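Local coordinates for ABC sugar transporter, periplasmic sugar binding protein (Legionella pneumophila subsp. pneumophila, PDB 3ROT), which probably binds a sugar in the periplasm and hands it to an ABC transporter for uptake into the cell, at residues V47-E55 and T67-S78; L119-T127 and Q218-K226. All blocks are in the same frame, centred on the assembly; numbering follows the deposited sequence.

Interaction 1. Residues V47-E55 and T67-S78; sequences VPKQVQFIE and TTIPSDTAFSKS
The ring of Phe75 is the bump of this contact, and one side of helix 47-55 is the hollow that takes it. Val47, Gln50, Val51 and Ile54, spaced three and four apart over two turns of the helix, each send an atom to the ring. Val47 CG1 reaches the far end, 3.7 Å from Phe75 CZ, while Val51 CG2 lies 3.6 Å from Phe75 CE1. Ile54 CD1 closes the other end of the hollow, 3.5 Å from Phe75 CD1, the two side chains crossing at about a right angle. Val47 uses CG1 alone for both its neighbours: CG1 of Val47 also presses on Ala74 CB at 3.3 Å, tighter than usual, an approach that the short side chain of Ala74 allows. Branched residues suit the next two places because each fills two dents: besides the branch on the ring, Val51 CG1 and Ile54 CG2 turn toward Ser78, a residue small enough to sit close to the helix.

Gln50 is the long wall of the hollow. Its chain is extended, CG anti to the backbone N (chi1 166°), and runs past the ring with the amide plane 73° from the ring plane. That carries Gln50 NE2 beyond Phe75 to Thr68 OG1, a nearly straight 3.1 Å hydrogen bond lying in the amide plane; Thr68 OG1 also bonds His11. At the other end Ser78 OG donates to Glu55 OE2 over 2.7 Å, meeting the oxygen from above the carboxylate plane, and the second oxygen of Glu55 forms a salt bridge with Arg81.

The chemistry is thus a greasy centre with a polar clasp at each end. Burial leaves Gln50 OE1 without a polar partner in the model, lying against Phe75 and Pro70, so the amide's grip rests on its NH2 side.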
loop_
_atom_site.group_PDB
_atom_site.type_symbol
_atom_site.label_atom_id
_atom_site.label_comp_id
_atom_site.label_asym_id
_atom_site.label_seq_id
_atom_site.Cartn_x
_atom_site.Cartn_y
_atom_site.Cartn_z
ATOM N N VAL A 47 -14.302 -0.342 -10.499
ATOM C CA VAL A 47 -15.555 -1.056 -10.755
ATOM C C VAL A 47 -15.699 -1.656 -12.154
ATOM O O VAL A 47 -15.899 -2.862 -12.302
ATOM C CB VAL A 47 -16.777 -0.143 -10.487
ATOM C CG1 VAL A 47 -18.073 -0.906 -10.761
ATOM C CG2 VAL A 47 -16.749 0.351 -9.051
ATOM N N PRO A 48 -15.617 -0.823 -13.203
ATOM C CA PRO A 48 -15.750 -1.364 -14.559
ATOM C C PRO A 48 -14.808 -2.553 -14.809
ATOM O O PRO A 48 -15.180 -3.526 -15.466
ATOM C CB PRO A 48 -15.450 -0.152 -15.445
ATOM C CG PRO A 48 -14.572 0.708 -14.580
ATOM C CD PRO A 48 -15.231 0.598 -13.235
ATOM N N LYS A 49 -13.595 -2.472 -14.273
ATOM C CA LYS A 49 -12.630 -3.555 -14.419
ATOM C C LYS A 49 -13.175 -4.809 -13.730
ATOM O O LYS A 49 -13.118 -5.914 -14.282
ATOM C CB LYS A 49 -11.300 -3.157 -13.790
ATOM C CG LYS A 49 -10.199 -4.171 -13.978
ATOM C CD LYS A 49 -10.006 -4.499 -15.447
ATOM C CE LYS A 49 -8.600 -5.007 -15.704
ATOM N NZ LYS A 49 -7.590 -3.983 -15.289
ATOM N N GLN A 50 -13.706 -4.632 -12.522
ATOM C CA GLN A 50 -14.273 -5.751 -11.780
ATOM C C GLN A 50 -15.454 -6.346 -12.540
ATOM O O GLN A 50 -15.629 -7.561 -12.566
ATOM C CB GLN A 50 -14.725 -5.311 -10.378
ATOM C CG GLN A 50 -15.625 -6.340 -9.687
ATOM C CD GLN A 50 -15.916 -6.014 -8.234
ATOM O OE1 GLN A 50 -15.961 -4.851 -7.842
ATOM N NE2 GLN A 50 -16.137 -7.051 -7.430
ATOM N N VAL A 51 -16.265 -5.487 -13.154
ATOM C CA VAL A 51 -17.414 -5.953 -13.919
ATOM C C VAL A 51 -16.922 -6.840 -15.063
ATOM O O VAL A 51 -17.505 -7.886 -15.345
ATOM C CB VAL A 51 -18.239 -4.767 -14.490
ATOM C CG1 VAL A 51 -19.224 -5.269 -15.538
ATOM C CG2 VAL A 51 -18.992 -4.072 -13.364
ATOM N N GLN A 52 -15.843 -6.425 -15.714
ATOM C CA GLN A 52 -15.290 -7.213 -16.805
ATOM C C GLN A 52 -14.776 -8.551 -16.263
ATOM O O GLN A 52 -14.957 -9.594 -16.892
ATOM C CB GLN A 52 -14.165 -6.439 -17.495
ATOM C CG GLN A 52 -13.552 -7.170 -18.675
ATOM C CD GLN A 52 -14.600 -7.790 -19.581
ATOM O OE1 GLN A 52 -15.570 -7.134 -19.974
ATOM N NE2 GLN A 52 -14.406 -9.061 -19.925
ATOM N N PHE A 53 -14.137 -8.520 -15.095
ATOM C CA PHE A 53 -13.641 -9.751 -14.475
ATOM C C PHE A 53 -14.784 -10.757 -14.284
ATOM O O PHE A 53 -14.668 -11.931 -14.646
ATOM C CB PHE A 53 -13.007 -9.454 -13.115
ATOM C CG PHE A 53 -11.608 -8.910 -13.195
ATOM C CD1 PHE A 53 -10.640 -9.552 -13.964
ATOM C CD2 PHE A 53 -11.246 -7.781 -12.469
ATOM C CE1 PHE A 53 -9.329 -9.078 -14.004
ATOM C CE2 PHE A 53 -9.941 -7.301 -12.503
ATOM C CZ PHE A 53 -8.980 -7.952 -13.273
ATOM N N ILE A 54 -15.885 -10.290 -13.699
ATOM C CA ILE A 54 -17.055 -11.123 -13.456
ATOM C C ILE A 54 -17.600 -11.672 -14.766
ATOM O O ILE A 54 -17.988 -12.834 -14.858
ATOM C CB ILE A 54 -18.180 -10.312 -12.767
ATOM C CG1 ILE A 54 -17.731 -9.888 -11.368
ATOM C CG2 ILE A 54 -19.453 -11.133 -12.706
ATOM C CD1 ILE A 54 -18.683 -8.957 -10.669
ATOM N N GLU A 55 -17.630 -10.810 -15.775
ATOM C CA GLU A 55 -18.130 -11.165 -17.094
ATOM C C GLU A 55 -17.272 -12.264 -17.730
ATOM O O GLU A 55 -17.794 -13.262 -18.224
ATOM C CB GLU A 55 -18.147 -9.913 -17.973
ATOM C CG GLU A 55 -19.433 -9.693 -18.757
ATOM C CD GLU A 55 -20.677 -9.718 -17.886
ATOM O OE1 GLU A 55 -21.141 -10.820 -17.537
ATOM O OE2 GLU A 55 -21.191 -8.635 -17.542
ATOM N N THR A 67 -18.018 -12.707 -4.789
ATOM C CA THR A 67 -17.645 -11.379 -5.246
ATOM C C THR A 67 -18.182 -10.272 -4.342
ATOM O O THR A 67 -19.172 -10.453 -3.643
ATOM C CB THR A 67 -18.141 -11.132 -6.703
ATOM O OG1 THR A 67 -17.626 -9.886 -7.183
ATOM C CG2 THR A 67 -19.660 -11.085 -6.767
ATOM N N THR A 68 -17.491 -9.140 -4.336
ATOM C CA THR A 68 -17.934 -7.993 -3.570
ATOM C C THR A 68 -18.892 -7.277 -4.528
ATOM O O THR A 68 -18.811 -7.461 -5.739
ATOM C CB THR A 68 -16.757 -7.053 -3.218
ATOM O OG1 THR A 68 -16.250 -6.456 -4.415
ATOM C CG2 THR A 68 -15.629 -7.826 -2.549
ATOM N N ILE A 69 -19.814 -6.487 -3.993
ATOM C CA ILE A 69 -20.758 -5.767 -4.830
ATOM C C ILE A 69 -20.881 -4.374 -4.217
ATOM O O ILE A 69 -21.862 -4.070 -3.533
ATOM C CB ILE A 69 -22.134 -6.487 -4.855
ATOM C CG1 ILE A 69 -21.929 -7.987 -5.105
ATOM C CG2 ILE A 69 -23.027 -5.881 -5.949
ATOM C CD1 ILE A 69 -23.223 -8.823 -5.147
ATOM N N PRO A 70 -19.864 -3.514 -4.445
ATOM C CA PRO A 70 -19.786 -2.138 -3.935
ATOM C C PRO A 70 -20.625 -1.092 -4.664
ATOM O O PRO A 70 -20.462 0.099 -4.419
ATOM C CB PRO A 70 -18.302 -1.828 -4.029
ATOM C CG PRO A 70 -17.932 -2.494 -5.305
ATOM C CD PRO A 70 -18.649 -3.842 -5.214
ATOM N N SER A 71 -21.508 -1.531 -5.556
ATOM C CA SER A 71 -22.362 -0.614 -6.307
ATOM C C SER A 71 -23.763 -1.196 -6.469
ATOM O O SER A 71 -23.923 -2.404 -6.666
ATOM C CB SER A 71 -21.763 -0.341 -7.687
ATOM O OG SER A 71 -22.621 0.471 -8.475
ATOM N N ASP A 72 -24.775 -0.337 -6.389
ATOM C CA ASP A 72 -26.153 -0.786 -6.540
ATOM C C ASP A 72 -26.557 -0.920 -8.009
ATOM O O ASP A 72 -27.590 -1.516 -8.312
ATOM C CB ASP A 72 -27.124 0.181 -5.846
ATOM C CG ASP A 72 -27.094 0.068 -4.332
ATOM O OD1 ASP A 72 -27.297 -1.049 -3.805
ATOM O OD2 ASP A 72 -26.879 1.101 -3.664
ATOM N N THR A 73 -25.740 -0.391 -8.918
ATOM C CA THR A 73 -26.062 -0.440 -10.347
ATOM C C THR A 73 -25.052 -1.130 -11.279
ATOM O O THR A 73 -25.437 -1.840 -12.212
ATOM C CB THR A 73 -26.293 0.994 -10.895
ATOM O OG1 THR A 73 -25.184 1.832 -10.532
ATOM C CG2 THR A 73 -27.570 1.581 -10.330
ATOM N N ALA A 74 -23.767 -0.909 -11.029
ATOM C CA ALA A 74 -22.703 -1.467 -11.856
ATOM C C ALA A 74 -22.741 -2.969 -12.125
ATOM O O ALA A 74 -22.409 -3.409 -13.228
ATOM C CB ALA A 74 -21.352 -1.101 -11.253
ATOM N N PHE A 75 -23.151 -3.755 -11.138
ATOM C CA PHE A 75 -23.157 -5.210 -11.278
ATOM C C PHE A 75 -24.465 -5.916 -11.649
ATOM O O PHE A 75 -24.460 -7.114 -11.951
ATOM C CB PHE A 75 -22.600 -5.806 -9.986
ATOM C CG PHE A 75 -21.261 -5.244 -9.609
ATOM C CD1 PHE A 75 -20.095 -5.759 -10.168
ATOM C CD2 PHE A 75 -21.170 -4.142 -8.764
ATOM C CE1 PHE A 75 -18.859 -5.182 -9.895
ATOM C CE2 PHE A 75 -19.944 -3.558 -8.485
ATOM C CZ PHE A 75 -18.781 -4.079 -9.054
ATOM N N SER A 76 -25.571 -5.178 -11.647
ATOM C CA SER A 76 -26.885 -5.748 -11.953
ATOM C C SER A 76 -26.942 -6.718 -13.125
ATOM O O SER A 76 -27.334 -7.872 -12.970
ATOM C CB SER A 76 -27.888 -4.624 -12.189
ATOM O OG SER A 76 -27.908 -3.753 -11.075
ATOM N N LYS A 77 -26.557 -6.242 -14.300
ATOM C CA LYS A 77 -26.599 -7.066 -15.500
ATOM C C LYS A 77 -25.762 -8.331 -15.369
ATOM O O LYS A 77 -26.201 -9.412 -15.751
ATOM C CB LYS A 77 -26.118 -6.258 -16.702
ATOM C CG LYS A 77 -26.637 -6.782 -18.022
ATOM C CD LYS A 77 -27.495 -5.729 -18.708
ATOM C CE LYS A 77 -28.595 -5.225 -17.786
ATOM N NZ LYS A 77 -29.388 -4.127 -18.415
ATOM N N SER A 78 -24.555 -8.189 -14.837
ATOM C CA SER A 78 -23.658 -9.325 -14.659
ATOM C C SER A 78 -24.264 -10.343 -13.698
ATOM O O SER A 78 -24.215 -11.549 -13.944
ATOM C CB SER A 78 -22.311 -8.848 -14.117
ATOM O OG SER A 78 -21.745 -7.864 -14.967
#

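Interaction 2. Residues L119-T127 and Q218-K226; sequences LGEKALELT and QPQVYSFDK
Gln220, at the start of strand 220-224, meets the end of helix 119-126 through its aliphatic part: Gln220 CB lies 3.4 Å from Thr127 OG1, and CG packs near the threonine methyl. A bend at chi2 turns its amide aside, where OE1 bonds Asn240.

Two residues on, Tyr222 dominates. Its flat ring lies beneath Ala123, whose methyl CB stands over the ring centre, 3.3 Å from the centroid and 8° off the normal, a CH-pi contact. Alanine suits this place because its short side chain lets the helix backbone come down close to the ring, with Ala123 CA 3.3 Å from Tyr222 CZ. The phenol reaches the helix end: Tyr222 OH and Thr127 OG1 share a 2.6 Å hydrogen bond in which either could be the donor, and Thr127 OG1 approaches at the ring's edge, in its plane. Asn240 also bonds this phenol, so the two partners restrain the ring from its hydroxyl end, while Leu126 CB lies 3.4 Å from Tyr222 OH.

Ser223 contributes its backbone, with Ser223 O 3.6 Å from Leu119 CD2. Leu119 CD2 also touches Phe224 CE2 at 3.3 Å. CG anti to the backbone N (chi1 -171°) places the fork of Leu119 over the strand; both methyls flank Tyr222 CB, and CD2 goes on to Phe224.

Helix and strand run nearly antiparallel, 157° apart with their axes 9.5 Å from each other, and Ile191 and Tyr241 of the flanking strands also touch the Tyr222 side chain. This is the helix-on-sheet layer of a three-layer alpha/beta/alpha domain, as in type I periplasmic binding proteins.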
loop_
_atom_site.group_PDB
_atom_site.type_symbol
_atom_site.label_atom_id
_atom_site.label_comp_id
_atom_site.label_asym_id
_atom_site.label_seq_id
_atom_site.Cartn_x
_atom_site.Cartn_y
_atom_site.Cartn_z
ATOM N N LEU A 119 -18.979 1.429 16.207
ATOM C CA LEU A 119 -17.702 2.116 16.322
ATOM C C LEU A 119 -17.958 3.470 16.954
ATOM O O LEU A 119 -17.213 3.902 17.822
ATOM C CB LEU A 119 -17.022 2.284 14.964
ATOM C CG LEU A 119 -15.586 2.800 15.098
ATOM C CD1 LEU A 119 -14.823 1.926 16.103
ATOM C CD2 LEU A 119 -14.900 2.803 13.733
ATOM N N GLY A 120 -19.027 4.121 16.510
ATOM C CA GLY A 120 -19.397 5.411 17.060
ATOM C C GLY A 120 -19.606 5.334 18.564
ATOM O O GLY A 120 -19.095 6.169 19.293
ATOM N N GLU A 121 -20.341 4.327 19.034
ATOM C CA GLU A 121 -20.605 4.169 20.465
ATOM C C GLU A 121 -19.344 3.888 21.286
ATOM O O GLU A 121 -19.226 4.331 22.430
ATOM C CB GLU A 121 -21.613 3.038 20.706
ATOM C CG GLU A 121 -22.955 3.232 20.028
ATOM C CD GLU A 121 -23.865 2.018 20.167
ATOM O OE1 GLU A 121 -23.392 0.882 19.934
ATOM O OE2 GLU A 121 -25.054 2.199 20.501
ATOM N N LYS A 122 -18.404 3.147 20.707
ATOM C CA LYS A 122 -17.171 2.821 21.410
ATOM C C LYS A 122 -16.277 4.057 21.553
ATOM O O LYS A 122 -15.668 4.277 22.600
ATOM C CB LYS A 122 -16.427 1.700 20.670
ATOM C CG LYS A 122 -15.066 1.348 21.251
ATOM C CD LYS A 122 -15.129 1.024 22.732
ATOM C CE LYS A 122 -16.201 -0.006 23.030
ATOM N NZ LYS A 122 -16.059 -1.199 22.163
ATOM N N ALA A 123 -16.204 4.859 20.497
ATOM C CA ALA A 123 -15.394 6.073 20.515
ATOM C C ALA A 123 -15.914 7.058 21.569
ATOM O O ALA A 123 -15.137 7.759 22.208
ATOM C CB ALA A 123 -15.405 6.730 19.133
ATOM N N LEU A 124 -17.230 7.110 21.748
ATOM C CA LEU A 124 -17.808 8.022 22.728
ATOM C C LEU A 124 -17.553 7.525 24.141
ATOM O O LEU A 124 -17.505 8.312 25.083
ATOM C CB LEU A 124 -19.309 8.197 22.487
ATOM C CG LEU A 124 -19.661 8.831 21.139
ATOM C CD1 LEU A 124 -21.134 9.175 21.112
ATOM C CD2 LEU A 124 -18.834 10.088 20.923
ATOM N N GLU A 125 -17.379 6.217 24.282
ATOM C CA GLU A 125 -17.096 5.620 25.582
ATOM C C GLU A 125 -15.628 5.865 25.929
ATOM O O GLU A 125 -15.298 6.335 27.018
ATOM C CB GLU A 125 -17.357 4.113 25.545
ATOM C CG GLU A 125 -17.104 3.408 26.861
ATOM C CD GLU A 125 -17.025 1.895 26.715
ATOM O OE1 GLU A 125 -17.853 1.322 25.976
ATOM O OE2 GLU A 125 -16.137 1.278 27.348
ATOM N N LEU A 126 -14.749 5.541 24.987
ATOM C CA LEU A 126 -13.319 5.699 25.189
ATOM C C LEU A 126 -12.833 7.141 25.107
ATOM O O LEU A 126 -11.787 7.471 25.658
ATOM C CB LEU A 126 -12.558 4.834 24.177
ATOM C CG LEU A 126 -12.883 3.336 24.250
ATOM C CD1 LEU A 126 -12.025 2.578 23.243
ATOM C CD2 LEU A 126 -12.629 2.816 25.657
ATOM N N THR A 127 -13.590 7.998 24.424
ATOM C CA THR A 127 -13.221 9.404 24.284
ATOM C C THR A 127 -14.352 10.316 24.794
ATOM O O THR A 127 -15.041 10.974 24.008
ATOM C CB THR A 127 -12.894 9.745 22.807
ATOM O OG1 THR A 127 -11.812 8.913 22.348
ATOM C CG2 THR A 127 -12.484 11.204 22.670
ATOM N N GLN A 218 -2.648 15.283 18.018
ATOM C CA GLN A 218 -2.880 14.095 18.828
ATOM C C GLN A 218 -4.363 13.735 19.006
ATOM O O GLN A 218 -4.850 13.603 20.125
ATOM C CB GLN A 218 -2.227 14.273 20.202
ATOM C CG GLN A 218 -0.716 14.385 20.147
ATOM C CD GLN A 218 -0.096 14.521 21.518
ATOM O OE1 GLN A 218 -0.255 15.543 22.187
ATOM N NE2 GLN A 218 0.609 13.482 21.952
ATOM N N PRO A 219 -5.097 13.549 17.898
ATOM C CA PRO A 219 -6.516 13.199 18.014
ATOM C C PRO A 219 -6.692 11.723 18.380
ATOM O O PRO A 219 -5.763 10.924 18.244
ATOM C CB PRO A 219 -7.043 13.494 16.623
ATOM C CG PRO A 219 -5.904 13.000 15.774
ATOM C CD PRO A 219 -4.688 13.589 16.482
ATOM N N GLN A 220 -7.883 11.376 18.854
ATOM C CA GLN A 220 -8.194 10.000 19.208
ATOM C C GLN A 220 -8.670 9.379 17.917
ATOM O O GLN A 220 -9.553 9.927 17.259
ATOM C CB GLN A 220 -9.286 9.965 20.275
ATOM C CG GLN A 220 -8.848 10.673 21.522
ATOM C CD GLN A 220 -7.524 10.144 22.024
ATOM O OE1 GLN A 220 -7.452 9.043 22.563
ATOM N NE2 GLN A 220 -6.462 10.919 21.832
ATOM N N VAL A 221 -8.085 8.236 17.562
ATOM C CA VAL A 221 -8.381 7.587 16.299
ATOM C C VAL A 221 -9.097 6.234 16.349
ATOM O O VAL A 221 -8.771 5.352 17.150
ATOM C CB VAL A 221 -7.069 7.431 15.486
ATOM C CG1 VAL A 221 -7.363 6.833 14.111
ATOM C CG2 VAL A 221 -6.385 8.791 15.357
ATOM N N TYR A 222 -10.065 6.084 15.456
ATOM C CA TYR A 222 -10.863 4.868 15.361
ATOM C C TYR A 222 -10.846 4.375 13.922
ATOM O O TYR A 222 -10.823 5.173 12.983
ATOM C CB TYR A 222 -12.289 5.171 15.831
ATOM C CG TYR A 222 -12.305 5.571 17.285
ATOM C CD1 TYR A 222 -12.423 4.609 18.286
ATOM C CD2 TYR A 222 -12.085 6.900 17.669
ATOM C CE1 TYR A 222 -12.315 4.945 19.624
ATOM C CE2 TYR A 222 -11.978 7.252 19.022
ATOM C CZ TYR A 222 -12.094 6.262 19.989
ATOM O OH TYR A 222 -11.985 6.567 21.316
ATOM N N SER A 223 -10.860 3.063 13.735
ATOM C CA SER A 223 -10.804 2.548 12.378
ATOM C C SER A 223 -11.469 1.182 12.177
ATOM O O SER A 223 -12.094 0.626 13.086
ATOM C CB SER A 223 -9.334 2.485 11.927
ATOM O OG SER A 223 -9.232 2.311 10.527
ATOM N N PHE A 224 -11.314 0.664 10.963
ATOM C CA PHE A 224 -11.842 -0.638 10.580
ATOM C C PHE A 224 -10.693 -1.483 10.046
ATOM O O PHE A 224 -9.833 -0.982 9.325
ATOM C CB PHE A 224 -12.884 -0.492 9.470
ATOM C CG PHE A 224 -14.212 0.031 9.941
ATOM C CD1 PHE A 224 -15.298 -0.825 10.080
ATOM C CD2 PHE A 224 -14.377 1.376 10.244
ATOM C CE1 PHE A 224 -16.534 -0.352 10.517
ATOM C CE2 PHE A 224 -15.609 1.858 10.681
ATOM C CZ PHE A 224 -16.691 0.985 10.818
ATOM N N ASP A 225 -10.695 -2.758 10.415
ATOM C CA ASP A 225 -9.710 -3.733 9.953
ATOM C C ASP A 225 -8.380 -3.680 10.667
ATOM O O ASP A 225 -7.651 -2.691 10.577
ATOM C CB ASP A 225 -9.487 -3.587 8.448
ATOM C CG ASP A 225 -10.793 -3.494 7.677
ATOM O OD1 ASP A 225 -11.754 -4.208 8.040
ATOM O OD2 ASP A 225 -10.851 -2.714 6.704
ATOM N N LYS A 226 -8.064 -4.771 11.360
ATOM C CA LYS A 226 -6.823 -4.867 12.108
ATOM C C LYS A 226 -5.661 -5.353 11.243
ATOM O O LYS A 226 -5.224 -6.494 11.358
ATOM C CB LYS A 226 -7.000 -5.800 13.311
ATOM C CG LYS A 226 -7.952 -5.266 14.382
ATOM C CD LYS A 226 -7.999 -6.176 15.605
ATOM C CE LYS A 226 -8.917 -5.602 16.679
ATOM N NZ LYS A 226 -8.978 -6.452 17.904
#

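Interaction 1 comes first along the chain and is complete before interaction 2 begins. Their centres lie about 32 Å apart, on opposite sides of the chain's centre, and their nearest atoms are about 12 Å apart, so the two do not touch. Interaction 1 belongs to the lobe built on the six-stranded parallel sheet, where it joins helix 47-59 to the run from strand 64-67 into helix 76-85. Interaction 2 belongs to the other lobe, setting helix 112-126 on strand 220-224 of the five-stranded sheet. Each therefore packs one lobe of a two-lobed binding protein, whose family typically closes on its ligand between the lobes.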